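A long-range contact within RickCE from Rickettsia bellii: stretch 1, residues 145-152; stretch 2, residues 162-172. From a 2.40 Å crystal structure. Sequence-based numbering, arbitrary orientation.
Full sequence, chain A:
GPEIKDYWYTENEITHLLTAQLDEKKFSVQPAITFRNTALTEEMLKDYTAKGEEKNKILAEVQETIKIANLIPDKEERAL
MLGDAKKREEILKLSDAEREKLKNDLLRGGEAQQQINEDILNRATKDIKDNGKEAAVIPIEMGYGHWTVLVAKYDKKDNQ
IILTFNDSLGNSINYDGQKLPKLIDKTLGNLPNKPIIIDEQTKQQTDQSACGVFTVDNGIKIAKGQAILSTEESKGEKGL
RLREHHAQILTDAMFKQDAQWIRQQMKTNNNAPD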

ATOM      1  N   GLY A 145       5.226   2.925   0.906  1.00 19.81           N
ATOM      2  CA  GLY A 145       6.206   1.923   1.276  1.00 24.69           C
ATOM      3  C   GLY A 145       5.775   0.998   2.401  1.00 25.04           C
ATOM      4  O   GLY A 145       6.525   0.104   2.796  1.00 30.27           O
ATOM      5  N   HIS A 146       4.573   1.210   2.924  1.00 21.75           N
ATOM      6  CA  HIS A 146       4.038   0.355   3.981  1.00 24.82           C
ATOM      7  C   HIS A 146       3.430  -0.881   3.342  1.00 19.59           C
ATOM      8  O   HIS A 146       2.212  -1.000   3.217  1.00 19.25           O
ATOM      9  CB  HIS A 146       3.011   1.124   4.828  1.00 28.15           C
ATOM     10  CG  HIS A 146       2.522   0.369   6.028  1.00 33.20           C
ATOM     11  ND1 HIS A 146       1.912   0.989   7.098  1.00 33.67           N
ATOM     12  CD2 HIS A 146       2.536  -0.955   6.322  1.00 31.20           C
ATOM     13  CE1 HIS A 146       1.578   0.082   7.999  1.00 29.98           C
ATOM     14  NE2 HIS A 146       1.944  -1.105   7.552  1.00 29.30           N
ATOM     15  N   TRP A 147       4.294  -1.796   2.932  1.00 22.10           N
ATOM     16  CA  TRP A 147       3.858  -2.951   2.157  1.00 24.66           C
ATOM     17  C   TRP A 147       3.385  -4.048   3.074  1.00 26.13           C
ATOM     18  O   TRP A 147       4.015  -4.308   4.100  1.00 19.79           O
ATOM     19  CB  TRP A 147       4.975  -3.477   1.259  1.00 17.69           C
ATOM     20  CG  TRP A 147       5.192  -2.628   0.103  1.00 21.58           C
ATOM     21  CD1 TRP A 147       6.253  -1.812  -0.121  1.00 21.75           C
ATOM     22  CD2 TRP A 147       4.319  -2.481  -1.008  1.00 25.14           C
ATOM     23  NE1 TRP A 147       6.100  -1.160  -1.319  1.00 24.24           N
ATOM     24  CE2 TRP A 147       4.915  -1.559  -1.892  1.00 25.60           C
ATOM     25  CE3 TRP A 147       3.090  -3.050  -1.366  1.00 23.69           C
ATOM     26  CZ2 TRP A 147       4.335  -1.184  -3.089  1.00 22.54           C
ATOM     27  CZ3 TRP A 147       2.512  -2.681  -2.549  1.00 19.56           C
ATOM     28  CH2 TRP A 147       3.131  -1.752  -3.398  1.00 23.09           C
ATOM     29  N   THR A 148       2.255  -4.654   2.701  1.00 14.63           N
ATOM     30  CA  THR A 148       1.659  -5.774   3.412  1.00 15.51           C
ATOM     31  C   THR A 148       1.097  -6.741   2.366  1.00 21.77           C
ATOM     32  O   THR A 148       1.154  -6.463   1.167  1.00 19.98           O
ATOM     33  CB  THR A 148       0.512  -5.312   4.336  1.00 18.97           C
ATOM     34  OG1 THR A 148      -0.587  -4.823   3.561  1.00 23.07           O
ATOM     35  CG2 THR A 148       0.964  -4.206   5.242  1.00 24.28           C
ATOM     36  N   VAL A 149       0.540  -7.868   2.793  1.00 17.56           N
ATOM     37  CA  VAL A 149       0.067  -8.844   1.814  1.00 19.24           C
ATOM     38  C   VAL A 149      -1.305  -9.434   2.150  1.00 24.13           C
ATOM     39  O   VAL A 149      -1.644  -9.668   3.319  1.00 26.21           O
ATOM     40  CB  VAL A 149       1.112  -9.981   1.573  1.00 20.14           C
ATOM     41  CG1 VAL A 149       1.241 -10.884   2.812  1.00 19.54           C
ATOM     42  CG2 VAL A 149       0.769 -10.782   0.337  1.00 15.48           C
ATOM     43  N   LEU A 150      -2.100  -9.660   1.114  1.00 22.05           N
ATOM     44  CA  LEU A 150      -3.379 -10.314   1.292  1.00 23.48           C
ATOM     45  C   LEU A 150      -3.492 -11.475   0.308  1.00 22.48           C
ATOM     46  O   LEU A 150      -3.407 -11.279  -0.891  1.00 24.86           O
ATOM     47  CB  LEU A 150      -4.512  -9.316   1.072  1.00 18.25           C
ATOM     48  CG  LEU A 150      -5.921  -9.872   1.270  1.00 21.20           C
ATOM     49  CD1 LEU A 150      -6.176 -10.139   2.759  1.00 19.40           C
ATOM     50  CD2 LEU A 150      -6.972  -8.932   0.693  1.00 23.57           C
ATOM     51  N   VAL A 151      -3.682 -12.683   0.825  1.00 23.75           N
ATOM     52  CA  VAL A 151      -3.783 -13.868  -0.022  1.00 21.57           C
ATOM     53  C   VAL A 151      -5.197 -14.442  -0.007  1.00 22.26           C
ATOM     54  O   VAL A 151      -5.790 -14.655   1.051  1.00 24.22           O
ATOM     55  CB  VAL A 151      -2.772 -14.953   0.398  1.00 26.04           C
ATOM     56  CG1 VAL A 151      -2.797 -16.107  -0.592  1.00 23.23           C
ATOM     57  CG2 VAL A 151      -1.375 -14.359   0.493  1.00 28.40           C
ATOM     58  N   ALA A 152      -5.731 -14.673  -1.199  1.00 22.67           N
ATOM     59  CA  ALA A 152      -7.110 -15.104  -1.374  1.00 20.04           C
ATOM     60  C   ALA A 152      -7.161 -16.559  -1.778  1.00 25.95           C
ATOM     61  O   ALA A 152      -6.473 -16.979  -2.713  1.00 25.80           O
ATOM     62  CB  ALA A 152      -7.769 -14.258  -2.447  1.00 19.64           C
ATOM     63  N   ILE A 162     -11.669 -17.250   1.478  1.00 29.85           N
ATOM     64  CA  ILE A 162     -10.853 -17.045   2.664  1.00 28.18           C
ATOM     65  C   ILE A 162      -9.672 -16.119   2.337  1.00 26.72           C
ATOM     66  O   ILE A 162      -8.904 -16.387   1.419  1.00 29.39           O
ATOM     67  CB  ILE A 162     -10.383 -18.418   3.234  1.00 33.86           C
ATOM     68  CG1 ILE A 162     -11.600 -19.307   3.530  1.00 34.64           C
ATOM     69  CG2 ILE A 162      -9.539 -18.237   4.484  1.00 31.39           C
ATOM     70  CD1 ILE A 162     -11.271 -20.699   4.020  1.00 30.20           C
ATOM     71  N   LEU A 163      -9.561 -15.009   3.065  1.00 28.78           N
ATOM     72  CA  LEU A 163      -8.506 -14.020   2.834  1.00 20.49           C
ATOM     73  C   LEU A 163      -7.540 -13.970   4.015  1.00 25.22           C
ATOM     74  O   LEU A 163      -7.951 -13.764   5.159  1.00 21.68           O
ATOM     75  CB  LEU A 163      -9.103 -12.628   2.611  1.00 19.62           C
ATOM     76  CG  LEU A 163     -10.225 -12.505   1.572  1.00 26.72           C
ATOM     77  CD1 LEU A 163     -10.964 -11.203   1.752  1.00 32.08           C
ATOM     78  CD2 LEU A 163      -9.686 -12.615   0.155  1.00 29.02           C
ATOM     79  N   THR A 164      -6.255 -14.155   3.731  1.00 23.79           N
ATOM     80  CA  THR A 164      -5.243 -14.192   4.771  1.00 22.16           C
ATOM     81  C   THR A 164      -4.304 -13.006   4.636  1.00 28.28           C
ATOM     82  O   THR A 164      -3.747 -12.765   3.563  1.00 28.51           O
ATOM     83  CB  THR A 164      -4.459 -15.495   4.688  1.00 20.38           C
ATOM     84  OG1 THR A 164      -5.378 -16.579   4.788  1.00 22.08           O
ATOM     85  CG2 THR A 164      -3.444 -15.597   5.805  1.00 17.31           C
ATOM     86  N   PHE A 165      -4.150 -12.264   5.730  1.00 28.88           N
ATOM     87  CA  PHE A 165      -3.366 -11.027   5.746  1.00 26.18           C
ATOM     88  C   PHE A 165      -2.196 -11.053   6.733  1.00 25.24           C
ATOM     89  O   PHE A 165      -2.292 -11.633   7.815  1.00 25.99           O
ATOM     90  CB  PHE A 165      -4.300  -9.861   6.098  1.00 24.86           C
ATOM     91  CG  PHE A 165      -3.614  -8.531   6.238  1.00 22.94           C
ATOM     92  CD1 PHE A 165      -3.387  -7.728   5.121  1.00 15.31           C
ATOM     93  CD2 PHE A 165      -3.240  -8.058   7.493  1.00 22.08           C
ATOM     94  CE1 PHE A 165      -2.773  -6.484   5.251  1.00 17.84           C
ATOM     95  CE2 PHE A 165      -2.627  -6.817   7.634  1.00 21.10           C
ATOM     96  CZ  PHE A 165      -2.394  -6.025   6.510  1.00 18.05           C
ATOM     97  N   ASN A 166      -1.093 -10.409   6.374  1.00 24.17           N
ATOM     98  CA  ASN A 166      -0.129 -10.038   7.401  1.00 22.26           C
ATOM     99  C   ASN A 166       0.582  -8.718   7.178  1.00 22.23           C
ATOM    100  O   ASN A 166       0.824  -8.322   6.048  1.00 19.06           O
ATOM    101  CB  ASN A 166       0.890 -11.130   7.659  1.00 17.08           C
ATOM    102  CG  ASN A 166       1.600 -10.932   8.990  1.00 22.28           C
ATOM    103  OD1 ASN A 166       0.968 -10.962  10.050  1.00 19.37           O
ATOM    104  ND2 ASN A 166       2.901 -10.699   8.944  1.00 20.80           N
ATOM    105  N   ASP A 167       0.902  -8.047   8.279  1.00 27.51           N
ATOM    106  CA  ASP A 167       1.679  -6.807   8.261  1.00 25.24           C
ATOM    107  C   ASP A 167       2.929  -7.080   9.084  1.00 24.24           C
ATOM    108  O   ASP A 167       2.845  -7.295  10.290  1.00 22.14           O
ATOM    109  CB  ASP A 167       0.860  -5.657   8.877  1.00 22.39           C
ATOM    110  CG  ASP A 167       1.555  -4.275   8.784  1.00 29.85           C
ATOM    111  OD1 ASP A 167       2.788  -4.174   8.586  1.00 29.05           O
ATOM    112  OD2 ASP A 167       0.844  -3.263   8.930  1.00 33.91           O
ATOM    113  N   SER A 168       4.085  -7.075   8.431  1.00 21.05           N
ATOM    114  CA  SER A 168       5.354  -7.358   9.112  1.00 20.07           C
ATOM    115  C   SER A 168       5.705  -6.378  10.238  1.00 22.60           C
ATOM    116  O   SER A 168       6.429  -6.734  11.170  1.00 32.98           O
ATOM    117  CB  SER A 168       6.518  -7.471   8.108  1.00 24.39           C
ATOM    118  OG  SER A 168       6.637  -6.325   7.267  1.00 30.35           O
ATOM    119  N   LEU A 169       5.198  -5.152  10.155  1.00 21.30           N
ATOM    120  CA  LEU A 169       5.419  -4.154  11.203  1.00 29.63           C
ATOM    121  C   LEU A 169       4.649  -4.451  12.487  1.00 34.68           C
ATOM    122  O   LEU A 169       4.867  -3.788  13.504  1.00 41.30           O
ATOM    123  CB  LEU A 169       5.029  -2.749  10.712  1.00 28.44           C
ATOM    124  CG  LEU A 169       5.854  -2.088   9.599  1.00 29.38           C
ATOM    125  CD1 LEU A 169       5.120  -0.881   9.017  1.00 27.70           C
ATOM    126  CD2 LEU A 169       7.236  -1.689  10.107  1.00 25.65           C
ATOM    127  N   GLY A 170       3.733  -5.417  12.433  1.00 28.63           N
ATOM    128  CA  GLY A 170       2.944  -5.787  13.600  1.00 27.66           C
ATOM    129  C   GLY A 170       1.632  -5.022  13.803  1.00 34.72           C
ATOM    130  O   GLY A 170       1.067  -5.051  14.889  1.00 37.17           O
ATOM    131  N   ASN A 171       1.150  -4.321  12.777  1.00 38.19           N
ATOM    132  CA  ASN A 171      -0.198  -3.742  12.808  1.00 29.48           C
ATOM    133  C   ASN A 171      -1.231  -4.780  12.416  1.00 30.93           C
ATOM    134  O   ASN A 171      -0.924  -5.706  11.664  1.00 27.89           O
ATOM    135  CB  ASN A 171      -0.330  -2.585  11.823  1.00 27.26           C
ATOM    136  CG  ASN A 171       0.687  -1.516  12.052  1.00 27.37           C
ATOM    137  OD1 ASN A 171       0.634  -0.802  13.052  1.00 27.99           O
ATOM    138  ND2 ASN A 171       1.624  -1.384  11.116  1.00 28.70           N
ATOM    139  N   SER A 172      -2.457  -4.625  12.901  1.00 30.90           N
ATOM    140  CA  SER A 172      -3.523  -5.528  12.489  1.00 32.48           C
ATOM    141  C   SER A 172      -3.987  -5.080  11.109  1.00 28.00           C
ATOM    142  O   SER A 172      -3.594  -4.022  10.638  1.00 27.30           O
ATOM    143  CB  SER A 172      -4.705  -5.465  13.458  1.00 33.24           C
ATOM    144  OG  SER A 172      -5.532  -4.349  13.154  1.00 36.21           O
TER
HETATM  145  O   HOH W   1       4.537  -6.585   5.431  1.00 15.43           O

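Antiparallel strands join through a backbone ladder that sets their spacing, and the side chains of neighbouring rungs then fill the space on each face, as this pair in RickCE illustrates. Strand 147-152 runs against 162-166 at 163°. V151 N donates to T164 O (2.7 Å) and T164 N to V151 O (2.8 Å); a longer pair links V149 N to N166 O (3.3 Å) and N166 N to V149 O (3.2 Å). Between these rungs L150 and F165 face each other without hydrogen bonds, their CA atoms 4.5 Å apart.

On the face carrying L150, A152, L163 and F165, the knobs interlock. L150 CD1 settles between L163 CB and F165 CB, 3.8 Å from each, and near the plane of the phenyl ring at its edge. The small A152 leaves room for a leucine branch, its CB meeting L163 CD2 at 3.6 Å. The pair buries 604 Å² in all. These four apolar side chains suit their buried places; on the other face V149 and V151 are buried too, while T164, partly exposed, can keep its hydroxyl.

Beyond the ladder, H146, with chi1 t, reaches D167: H146 NE2 donates to D167 OD2 at 2.8 Å. N171 ND2 donates to the same D167 OD2 (3.0 Å), while L169 N binds D167 OD1 (3.0 Å) within the type I turn from D167 to G170. That turn brings L169 CD1 over the imidazole face, 3.7 Å from the H146 ring centroid.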